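Local coordinates for polysaccharide biosynthesis protein CapD (Bacillus thuringiensis HD-771, PDB 6BWC) that probably acts on UDP-N-acetylglucosamine with an NADP cofactor, as a short-chain dehydrogenase-type enzyme required for making CMP-pseudaminic acid, at residues C[80-85]-C[110-115]; C[104-109]-C[147-152]; C[133-138]-C[142-147]. The protein carries 2 engineered substitutions. One frame throughout, in Å; residues are numbered along the deposited sequence.

In the fold
Following the chain from the N terminus, after the first three strands of the Rossmann sheet comes strand 81-84, then helix 98-118, strand 123-129 and helix 138-156. Contact 1 closes the first loop by setting 80-85 against 110-115 of the helix that follows. Contact 2 opens on the preceding six residues of the same helix, 104-109, and closes at 147-152, so contacts 1 and 2 cross along the chain; H84 and T109 join them. Contact 3, between 133-138 and 142-147, falls within the loop spanned by contact 2, shares E147 with it, and meets it where N105 bonds to T142. Together they tie sheet, two neighbouring helices and the NADP site.

Contact 1: C[80-85]-C[110-115]; sequences DYVFHV and QNVIKA. With NAP (NADP nicotinamide-adenine-dinucleotide phosphate), chain N.
V112 reaches from its helix to one face of the H84 imidazole, placing methyl CG2 over the ring: CG2 lies 4.1 Å from the centroid of the H84 ring and only 11° off its normal, a CH-pi contact over the face. Its other methyl serves a second partner, CG1 of V112 lying 4.4 Å from CG1 of V82. One valine thus bridges two alternate residues of strand 81-84, V82 and H84, both pointing toward the helix, while F83 between them turns to helix 18-29 on the other side of the sheet. With CG anti to the backbone N (chi1 171°), the H84 ring extends over V112. Its rotation is probably fixed by the bond between NE2 of H84 and OG1 of T109, one turn before V112 on the same helix. I13 of the adjacent strand fills in beside V82, H84 and V112. At the strand's end V85 meets NADP, CG1 of V85 being 3.5 Å from C5D of the cofactor. Because the T109 hydroxyl gives its proton to a backbone carbonyl, the bond from H84 probably uses an N-H on NE2, so NE2 of a buried ring has a polar partner while one face takes part in apolar packing.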
# COMPACT_ATOMS: atom_id res chain seq x y z
N ASP C 80 -3.37 27.91 5.47
CA ASP C 80 -3.12 28.90 4.46
C ASP C 80 -1.68 28.87 3.95
O ASP C 80 -1.47 29.01 2.75
CB ASP C 80 -3.48 30.28 4.99
CG ASP C 80 -4.98 30.44 5.22
OD1 ASP C 80 -5.80 29.97 4.38
OD2 ASP C 80 -5.36 31.05 6.25
N TYR C 81 -0.70 28.66 4.83
CA TYR C 81 0.73 28.77 4.43
C TYR C 81 1.57 27.62 4.98
O TYR C 81 1.71 27.46 6.19
CB TYR C 81 1.31 30.13 4.88
CG TYR C 81 0.58 31.33 4.32
CD1 TYR C 81 0.76 31.73 3.02
CD2 TYR C 81 -0.31 32.06 5.11
CE1 TYR C 81 0.07 32.81 2.49
CE2 TYR C 81 -1.00 33.14 4.60
CZ TYR C 81 -0.81 33.51 3.29
OH TYR C 81 -1.51 34.58 2.79
N VAL C 82 2.13 26.83 4.07
CA VAL C 82 2.94 25.63 4.39
C VAL C 82 4.45 25.93 4.20
O VAL C 82 4.89 26.29 3.13
CB VAL C 82 2.50 24.42 3.49
CG1 VAL C 82 3.32 23.18 3.78
CG2 VAL C 82 1.04 24.09 3.71
N PHE C 83 5.23 25.76 5.26
CA PHE C 83 6.69 25.74 5.15
C PHE C 83 7.21 24.29 5.23
O PHE C 83 7.22 23.70 6.33
CB PHE C 83 7.35 26.56 6.28
CG PHE C 83 7.05 28.03 6.26
CD1 PHE C 83 7.85 28.91 5.55
CD2 PHE C 83 5.99 28.55 7.02
CE1 PHE C 83 7.60 30.28 5.57
CE2 PHE C 83 5.73 29.92 7.04
CZ PHE C 83 6.54 30.79 6.31
N HIS C 84 7.67 23.76 4.09
CA HIS C 84 8.24 22.39 4.00
C HIS C 84 9.77 22.40 4.27
O HIS C 84 10.61 22.49 3.38
CB HIS C 84 7.82 21.73 2.67
CG HIS C 84 8.49 20.42 2.36
ND1 HIS C 84 8.94 19.54 3.32
CD2 HIS C 84 8.75 19.82 1.16
CE1 HIS C 84 9.48 18.48 2.74
NE2 HIS C 84 9.37 18.63 1.43
N VAL C 85 10.09 22.26 5.56
CA VAL C 85 11.44 22.39 6.10
C VAL C 85 12.03 21.03 6.62
O VAL C 85 13.25 20.93 6.90
CB VAL C 85 11.41 23.45 7.22
CG1 VAL C 85 12.82 23.95 7.54
CG2 VAL C 85 10.54 24.62 6.79
N GLN C 110 6.51 14.98 -2.46
CA GLN C 110 5.26 14.75 -3.22
C GLN C 110 4.04 14.72 -2.36
O GLN C 110 3.02 15.29 -2.74
CB GLN C 110 5.27 13.47 -4.02
CG GLN C 110 5.88 13.70 -5.37
CD GLN C 110 4.95 14.44 -6.31
OE1 GLN C 110 3.96 13.86 -6.77
NE2 GLN C 110 5.29 15.70 -6.64
N ASN C 111 4.12 14.05 -1.22
CA ASN C 111 3.01 14.05 -0.29
C ASN C 111 2.60 15.50 0.07
O ASN C 111 1.42 15.81 0.00
CB ASN C 111 3.30 13.20 0.96
CG ASN C 111 3.30 11.70 0.67
OD1 ASN C 111 2.65 11.24 -0.29
ND2 ASN C 111 4.04 10.93 1.51
N VAL C 112 3.57 16.37 0.38
CA VAL C 112 3.26 17.78 0.63
C VAL C 112 2.48 18.39 -0.56
O VAL C 112 1.38 18.95 -0.38
CB VAL C 112 4.55 18.58 0.93
CG1 VAL C 112 4.35 20.09 0.84
CG2 VAL C 112 5.05 18.22 2.32
N ILE C 113 3.04 18.27 -1.75
CA ILE C 113 2.49 18.88 -2.96
C ILE C 113 1.03 18.44 -3.22
O ILE C 113 0.13 19.28 -3.41
CB ILE C 113 3.40 18.57 -4.18
CG1 ILE C 113 4.71 19.37 -4.04
CG2 ILE C 113 2.71 18.92 -5.51
CD1 ILE C 113 5.87 18.91 -4.90
N LYS C 114 0.84 17.13 -3.19
CA LYS C 114 -0.45 16.48 -3.37
C LYS C 114 -1.47 16.91 -2.29
O LYS C 114 -2.61 17.23 -2.58
CB LYS C 114 -0.21 14.98 -3.30
CG LYS C 114 -1.37 14.10 -3.70
CD LYS C 114 -1.08 12.61 -3.40
CE LYS C 114 -2.37 11.80 -3.12
NZ LYS C 114 -2.20 10.73 -2.08
N ALA C 115 -1.02 16.92 -1.03
CA ALA C 115 -1.84 17.30 0.11
C ALA C 115 -2.22 18.79 0.12
O ALA C 115 -3.33 19.16 0.57
CB ALA C 115 -1.12 16.98 1.40
PA NAP N . 17.04 20.01 11.14
O1A NAP N . 17.46 20.81 12.34
O2A NAP N . 17.52 18.60 11.08
O5B NAP N . 15.46 20.05 10.99
C5B NAP N . 14.78 18.93 10.40
C4B NAP N . 13.30 18.98 10.78
O4B NAP N . 12.52 18.02 10.08
C3B NAP N . 13.13 18.63 12.24
O3B NAP N . 12.00 19.39 12.66
C2B NAP N . 12.88 17.15 12.20
O2B NAP N . 12.29 16.76 13.43
C1B NAP N . 11.99 17.03 10.96
N9A NAP N . 11.92 15.74 10.20
C8A NAP N . 12.91 14.91 9.75
N7A NAP N . 12.41 13.84 9.05
C5A NAP N . 11.07 13.97 9.04
C6A NAP N . 9.90 13.23 8.51
N6A NAP N . 10.04 12.09 7.82
N1A NAP N . 8.67 13.72 8.73
C2A NAP N . 8.46 14.86 9.41
N3A NAP N . 9.47 15.59 9.93
C4A NAP N . 10.76 15.21 9.79
O3 NAP N . 17.43 20.74 9.75
PN NAP N . 17.61 22.33 9.47
O1N NAP N . 16.57 23.15 10.21
O2N NAP N . 19.06 22.67 9.56
O5D NAP N . 17.33 22.39 7.91
C5D NAP N . 16.01 22.54 7.46
C4D NAP N . 15.96 22.44 5.93
O4D NAP N . 16.98 23.30 5.41
C3D NAP N . 16.17 21.06 5.29
O3D NAP N . 15.15 20.87 4.30
C2D NAP N . 17.53 21.12 4.64
O2D NAP N . 17.60 20.36 3.43
C1D NAP N . 17.68 22.62 4.36
N1N NAP N . 19.07 23.10 4.31
C2N NAP N . 19.75 23.21 5.46
C3N NAP N . 21.06 23.65 5.53
C7N NAP N . 21.82 23.73 6.80
O7N NAP N . 23.03 23.97 6.74
N7N NAP N . 21.24 23.53 7.99
C4N NAP N . 21.74 24.08 4.28
C5N NAP N . 20.90 23.91 3.08
C6N NAP N . 19.60 23.46 3.14
P2B NAP N . 12.25 15.22 13.90
O1X NAP N . 11.82 15.43 15.34
O2X NAP N . 11.14 14.57 13.10
O3X NAP N . 13.66 14.64 13.66

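Contact 2: C[104-109]-C[147-152]; sequences TNIFGT and ERLITS. With NAP (NADP nicotinamide-adenine-dinucleotide phosphate), chain N.
L149 pushes one methyl branch toward the neighbouring helix, where CD2 meets both I106 and T109. The approach to I106 is double: CD2 of L149 lies 3.7 Å from the backbone O of I106 and 3.9 Å from its CG2. The two side chains cross at about a right angle, and the branch that I106 offers is CG2, held anti to its backbone N, while CG1 lies beside that N. T109 lines the next turn, its CB 4.1 Å from CD2 of L149. The conformation of T109 divides its labour: OG1 sits beside the backbone N (chi1 -54°) and donates to O of N105 at 2.6 Å, from 38° above the carbonyl plane, which leaves CG2 anti to the N and 4.3 Å from CD1 of I150. The hydroxyl thus serves its own helix and the H84 ring of contact 1, and the methyl faces the neighbour. I106 also packs on T142 and T145, and I150 on F164 of strand 163-169. The axes of segments 104-109 and 147-152 run nearly parallel, 17° apart, and approach to 10.0 Å. V102 and P98 of a second subunit pack on I106 and L149 respectively. Two adjacent, nearly parallel helices on one side of a Rossmann sheet, packed against another subunit, are consistent with the helical dimer interface of extended short-chain dehydrogenases.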
# COMPACT_ATOMS: atom_id res chain seq x y z
N THR C 104 12.11 10.44 2.53
CA THR C 104 11.95 11.70 3.21
C THR C 104 12.08 12.90 2.24
O THR C 104 11.21 13.78 2.23
CB THR C 104 12.92 11.76 4.41
OG1 THR C 104 12.63 10.68 5.32
CG2 THR C 104 12.80 13.08 5.17
N ASN C 105 13.14 12.92 1.42
CA ASN C 105 13.40 14.07 0.55
C ASN C 105 12.56 14.14 -0.76
O ASN C 105 12.19 15.25 -1.17
CB ASN C 105 14.91 14.20 0.22
CG ASN C 105 15.77 14.54 1.45
OD1 ASN C 105 15.27 14.76 2.55
ND2 ASN C 105 17.09 14.60 1.25
N ILE C 106 12.26 12.99 -1.40
CA ILE C 106 11.43 12.98 -2.64
C ILE C 106 9.97 12.64 -2.35
O ILE C 106 9.09 13.51 -2.51
CB ILE C 106 11.99 12.01 -3.72
CG1 ILE C 106 13.42 12.39 -4.10
CG2 ILE C 106 11.11 12.02 -4.98
CD1 ILE C 106 14.16 11.35 -4.90
N PHE C 107 9.71 11.40 -1.89
CA PHE C 107 8.34 10.88 -1.70
C PHE C 107 7.56 11.77 -0.74
O PHE C 107 6.38 12.03 -0.97
CB PHE C 107 8.32 9.40 -1.24
CG PHE C 107 6.91 8.84 -0.94
CD1 PHE C 107 5.89 8.88 -1.91
CD2 PHE C 107 6.61 8.25 0.31
CE1 PHE C 107 4.61 8.38 -1.65
CE2 PHE C 107 5.33 7.73 0.57
CZ PHE C 107 4.33 7.79 -0.42
N GLY C 108 8.24 12.26 0.29
CA GLY C 108 7.64 13.22 1.23
C GLY C 108 7.33 14.60 0.65
O GLY C 108 6.30 15.21 1.01
N THR C 109 8.20 15.09 -0.24
CA THR C 109 7.90 16.33 -0.93
C THR C 109 6.64 16.12 -1.78
O THR C 109 5.76 16.99 -1.81
CB THR C 109 9.09 16.84 -1.79
OG1 THR C 109 10.27 16.94 -0.99
CG2 THR C 109 8.80 18.21 -2.40
N GLU C 147 13.28 20.02 -5.73
CA GLU C 147 13.23 21.22 -6.59
C GLU C 147 12.42 21.04 -7.87
O GLU C 147 11.59 21.90 -8.24
CB GLU C 147 14.64 21.66 -6.98
CG GLU C 147 15.33 22.47 -5.89
CD GLU C 147 16.34 23.46 -6.42
OE1 GLU C 147 16.05 24.12 -7.44
OE2 GLU C 147 17.42 23.59 -5.80
N ARG C 148 12.67 19.91 -8.52
CA ARG C 148 11.96 19.54 -9.75
C ARG C 148 10.48 19.21 -9.57
O ARG C 148 9.66 19.65 -10.39
CB ARG C 148 12.68 18.39 -10.48
CG ARG C 148 13.41 18.82 -11.73
CD ARG C 148 14.16 20.14 -11.59
NE ARG C 148 15.27 20.19 -12.54
CZ ARG C 148 16.31 21.01 -12.45
NH1 ARG C 148 17.29 20.95 -13.35
NH2 ARG C 148 16.39 21.90 -11.46
N LEU C 149 10.15 18.44 -8.54
CA LEU C 149 8.74 18.23 -8.15
C LEU C 149 7.99 19.55 -7.92
O LEU C 149 6.85 19.72 -8.31
CB LEU C 149 8.65 17.43 -6.86
CG LEU C 149 8.50 15.93 -6.86
CD1 LEU C 149 8.99 15.25 -8.12
CD2 LEU C 149 9.25 15.42 -5.64
N ILE C 150 8.65 20.47 -7.25
CA ILE C 150 8.06 21.77 -6.95
C ILE C 150 7.69 22.56 -8.20
O ILE C 150 6.58 23.07 -8.28
CB ILE C 150 8.99 22.57 -5.99
CG1 ILE C 150 8.99 21.91 -4.59
CG2 ILE C 150 8.58 24.05 -5.92
CD1 ILE C 150 7.70 22.08 -3.79
N THR C 151 8.61 22.65 -9.17
CA THR C 151 8.34 23.37 -10.42
C THR C 151 7.22 22.73 -11.24
O THR C 151 6.37 23.44 -11.79
CB THR C 151 9.57 23.44 -11.34
OG1 THR C 151 10.77 23.58 -10.56
CG2 THR C 151 9.45 24.61 -12.29
N SER C 152 7.26 21.40 -11.33
CA SER C 152 6.19 20.62 -11.99
C SER C 152 4.78 20.81 -11.40
O SER C 152 3.81 21.00 -12.14
CB SER C 152 6.53 19.14 -11.95
OG SER C 152 5.66 18.46 -12.83
PA NAP N . 17.04 20.01 11.14
O1A NAP N . 17.46 20.81 12.34
O2A NAP N . 17.52 18.60 11.08
O5B NAP N . 15.46 20.05 10.99
C5B NAP N . 14.78 18.93 10.40
C4B NAP N . 13.30 18.98 10.78
O4B NAP N . 12.52 18.02 10.08
C3B NAP N . 13.13 18.63 12.24
O3B NAP N . 12.00 19.39 12.66
C2B NAP N . 12.88 17.15 12.20
O2B NAP N . 12.29 16.76 13.43
C1B NAP N . 11.99 17.03 10.96
N9A NAP N . 11.92 15.74 10.20
C8A NAP N . 12.91 14.91 9.75
N7A NAP N . 12.41 13.84 9.05
C5A NAP N . 11.07 13.97 9.04
C6A NAP N . 9.90 13.23 8.51
N6A NAP N . 10.04 12.09 7.82
N1A NAP N . 8.67 13.72 8.73
C2A NAP N . 8.46 14.86 9.41
N3A NAP N . 9.47 15.59 9.93
C4A NAP N . 10.76 15.21 9.79
O3 NAP N . 17.43 20.74 9.75
PN NAP N . 17.61 22.33 9.47
O1N NAP N . 16.57 23.15 10.21
O2N NAP N . 19.06 22.67 9.56
O5D NAP N . 17.33 22.39 7.91
C5D NAP N . 16.01 22.54 7.46
C4D NAP N . 15.96 22.44 5.93
O4D NAP N . 16.98 23.30 5.41
C3D NAP N . 16.17 21.06 5.29
O3D NAP N . 15.15 20.87 4.30
C2D NAP N . 17.53 21.12 4.64
O2D NAP N . 17.60 20.36 3.43
C1D NAP N . 17.68 22.62 4.36
N1N NAP N . 19.07 23.10 4.31
C2N NAP N . 19.75 23.21 5.46
C3N NAP N . 21.06 23.65 5.53
C7N NAP N . 21.82 23.73 6.80
O7N NAP N . 23.03 23.97 6.74
N7N NAP N . 21.24 23.53 7.99
C4N NAP N . 21.74 24.08 4.28
C5N NAP N . 20.90 23.91 3.08
C6N NAP N . 19.60 23.46 3.14
P2B NAP N . 12.25 15.22 13.90
O1X NAP N . 11.82 15.43 15.34
O2X NAP N . 11.14 14.57 13.10
O3X NAP N . 13.66 14.64 13.66

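Contact 3: C[133-138]-C[142-147]; sequences ISPTNN and TKLTAE. With NAP (NADP nicotinamide-adenine-dinucleotide phosphate), chain N.
N138 and T142 meet through the backbone: N of T142 donates to O of N138 at 2.8 Å, nearly straight at 156°, in an i to i+4 bond of the first turn of helix 138-156. The T142 side chain packs about the same carbonyl, its CG2 3.5 Å from O of N138. With chi1 at 61°, OG1 of T142 falls between the backbone N and the carbonyl carbon, where it donates to O of Y139 and takes a bond from ND2 of N105 on helix 98-118; the buried hydroxyl thus has partners on two helices. N138 starts away from the helix at CB, but with CG anti to the backbone N (chi1 -176°) its amide comes back, OD1 lying 4.3 Å from CG2 of T142. ND2 goes to O of C94, whereas OD1 bonds to OG1 of T145 in a second subunit and, reciprocally, T145 here bonds to OD1 of N138 of that subunit. Two residues on, L144 completes the contact, CD2 lying 4.3 Å from CD of P135, where the preceding loop comes back beside the helix. P135 also packs against P135 of the second subunit. N137 supplies the N-cap, its OD1 accepting from N of G140. Beside L144, K143 leads the other way, its NZ donating to the ribose O3D of NADP at 3.1 Å and more weakly to O2D. With Y139 OH likewise bonded to the cofactor, the turn displays the YxxxK motif of the short-chain dehydrogenase family.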
# COMPACT_ATOMS: atom_id res chain seq x y z
N ILE C 133 22.90 21.73 -7.12
CA ILE C 133 23.51 22.21 -8.33
C ILE C 133 24.66 21.30 -8.68
O ILE C 133 25.65 21.24 -7.96
CB ILE C 133 24.01 23.65 -8.19
CG1 ILE C 133 22.82 24.62 -8.15
CG2 ILE C 133 24.86 24.05 -9.38
CD1 ILE C 133 21.94 24.48 -6.94
N SER C 134 24.54 20.60 -9.82
CA SER C 134 25.60 19.72 -10.29
C SER C 134 26.12 18.89 -9.10
O SER C 134 27.28 19.00 -8.74
CB SER C 134 26.70 20.59 -10.93
OG SER C 134 26.15 21.50 -11.87
N PRO C 135 25.22 18.09 -8.47
CA PRO C 135 25.56 17.37 -7.25
C PRO C 135 26.45 16.14 -7.43
O PRO C 135 26.43 15.49 -8.47
CB PRO C 135 24.19 16.92 -6.73
CG PRO C 135 23.35 16.78 -7.96
CD PRO C 135 23.79 17.91 -8.82
N THR C 136 27.21 15.86 -6.37
CA THR C 136 28.14 14.74 -6.24
C THR C 136 27.67 13.76 -5.14
O THR C 136 28.43 12.85 -4.73
CB THR C 136 29.53 15.28 -5.87
OG1 THR C 136 29.68 16.58 -6.42
CG2 THR C 136 30.63 14.42 -6.41
N ASN C 137 26.44 13.94 -4.65
CA ASN C 137 25.87 13.04 -3.66
C ASN C 137 24.37 12.84 -3.83
O ASN C 137 23.67 13.61 -4.55
CB ASN C 137 26.19 13.51 -2.24
CG ASN C 137 25.86 14.98 -2.01
OD1 ASN C 137 24.70 15.39 -2.11
ND2 ASN C 137 26.87 15.77 -1.67
N ASN C 138 23.91 11.78 -3.15
CA ASN C 138 22.51 11.37 -3.18
C ASN C 138 21.68 12.46 -2.57
O ASN C 138 20.60 12.74 -3.04
CB ASN C 138 22.32 10.03 -2.45
CG ASN C 138 20.90 9.50 -2.53
OD1 ASN C 138 20.29 9.42 -3.59
ND2 ASN C 138 20.36 9.10 -1.40
N THR C 142 18.58 14.15 -4.39
CA THR C 142 17.18 14.29 -3.93
C THR C 142 16.73 15.76 -3.91
O THR C 142 15.55 16.05 -4.13
CB THR C 142 16.91 13.69 -2.52
OG1 THR C 142 17.72 14.33 -1.53
CG2 THR C 142 17.22 12.24 -2.50
N LYS C 143 17.62 16.69 -3.62
CA LYS C 143 17.17 18.08 -3.60
C LYS C 143 16.91 18.63 -5.02
O LYS C 143 15.91 19.33 -5.25
CB LYS C 143 18.13 18.97 -2.80
CG LYS C 143 18.02 18.73 -1.29
CD LYS C 143 16.66 19.12 -0.72
CE LYS C 143 16.80 19.57 0.74
NZ LYS C 143 15.55 19.57 1.55
N LEU C 144 17.76 18.27 -5.96
CA LEU C 144 17.46 18.54 -7.35
C LEU C 144 16.09 17.99 -7.73
O LEU C 144 15.25 18.71 -8.30
CB LEU C 144 18.53 17.95 -8.27
CG LEU C 144 18.48 18.30 -9.75
CD1 LEU C 144 18.35 19.80 -9.98
CD2 LEU C 144 19.76 17.81 -10.40
N THR C 145 15.85 16.73 -7.37
CA THR C 145 14.56 16.08 -7.67
C THR C 145 13.39 16.77 -6.97
O THR C 145 12.40 17.09 -7.61
CB THR C 145 14.61 14.59 -7.34
OG1 THR C 145 15.43 13.94 -8.31
CG2 THR C 145 13.24 13.95 -7.38
N ALA C 146 13.52 17.02 -5.67
CA ALA C 146 12.52 17.82 -4.94
C ALA C 146 12.25 19.17 -5.61
O ALA C 146 11.14 19.41 -6.06
CB ALA C 146 12.93 18.02 -3.50
N GLU C 147 13.28 20.02 -5.73
CA GLU C 147 13.23 21.22 -6.59
C GLU C 147 12.42 21.04 -7.87
O GLU C 147 11.59 21.90 -8.24
CB GLU C 147 14.64 21.66 -6.98
CG GLU C 147 15.33 22.47 -5.89
CD GLU C 147 16.34 23.46 -6.42
OE1 GLU C 147 16.05 24.12 -7.44
OE2 GLU C 147 17.42 23.59 -5.80
PA NAP N . 17.04 20.01 11.14
O1A NAP N . 17.46 20.81 12.34
O2A NAP N . 17.52 18.60 11.08
O5B NAP N . 15.46 20.05 10.99
C5B NAP N . 14.78 18.93 10.40
C4B NAP N . 13.30 18.98 10.78
O4B NAP N . 12.52 18.02 10.08
C3B NAP N . 13.13 18.63 12.24
O3B NAP N . 12.00 19.39 12.66
C2B NAP N . 12.88 17.15 12.20
O2B NAP N . 12.29 16.76 13.43
C1B NAP N . 11.99 17.03 10.96
N9A NAP N . 11.92 15.74 10.20
C8A NAP N . 12.91 14.91 9.75
N7A NAP N . 12.41 13.84 9.05
C5A NAP N . 11.07 13.97 9.04
C6A NAP N . 9.90 13.23 8.51
N6A NAP N . 10.04 12.09 7.82
N1A NAP N . 8.67 13.72 8.73
C2A NAP N . 8.46 14.86 9.41
N3A NAP N . 9.47 15.59 9.93
C4A NAP N . 10.76 15.21 9.79
O3 NAP N . 17.43 20.74 9.75
PN NAP N . 17.61 22.33 9.47
O1N NAP N . 16.57 23.15 10.21
O2N NAP N . 19.06 22.67 9.56
O5D NAP N . 17.33 22.39 7.91
C5D NAP N . 16.01 22.54 7.46
C4D NAP N . 15.96 22.44 5.93
O4D NAP N . 16.98 23.30 5.41
C3D NAP N . 16.17 21.06 5.29
O3D NAP N . 15.15 20.87 4.30
C2D NAP N . 17.53 21.12 4.64
O2D NAP N . 17.60 20.36 3.43
C1D NAP N . 17.68 22.62 4.36
N1N NAP N . 19.07 23.10 4.31
C2N NAP N . 19.75 23.21 5.46
C3N NAP N . 21.06 23.65 5.53
C7N NAP N . 21.82 23.73 6.80
O7N NAP N . 23.03 23.97 6.74
N7N NAP N . 21.24 23.53 7.99
C4N NAP N . 21.74 24.08 4.28
C5N NAP N . 20.90 23.91 3.08
C6N NAP N . 19.60 23.46 3.14
P2B NAP N . 12.25 15.22 13.90
O1X NAP N . 11.82 15.43 15.34
O2X NAP N . 11.14 14.57 13.10
O3X NAP N . 13.66 14.64 13.66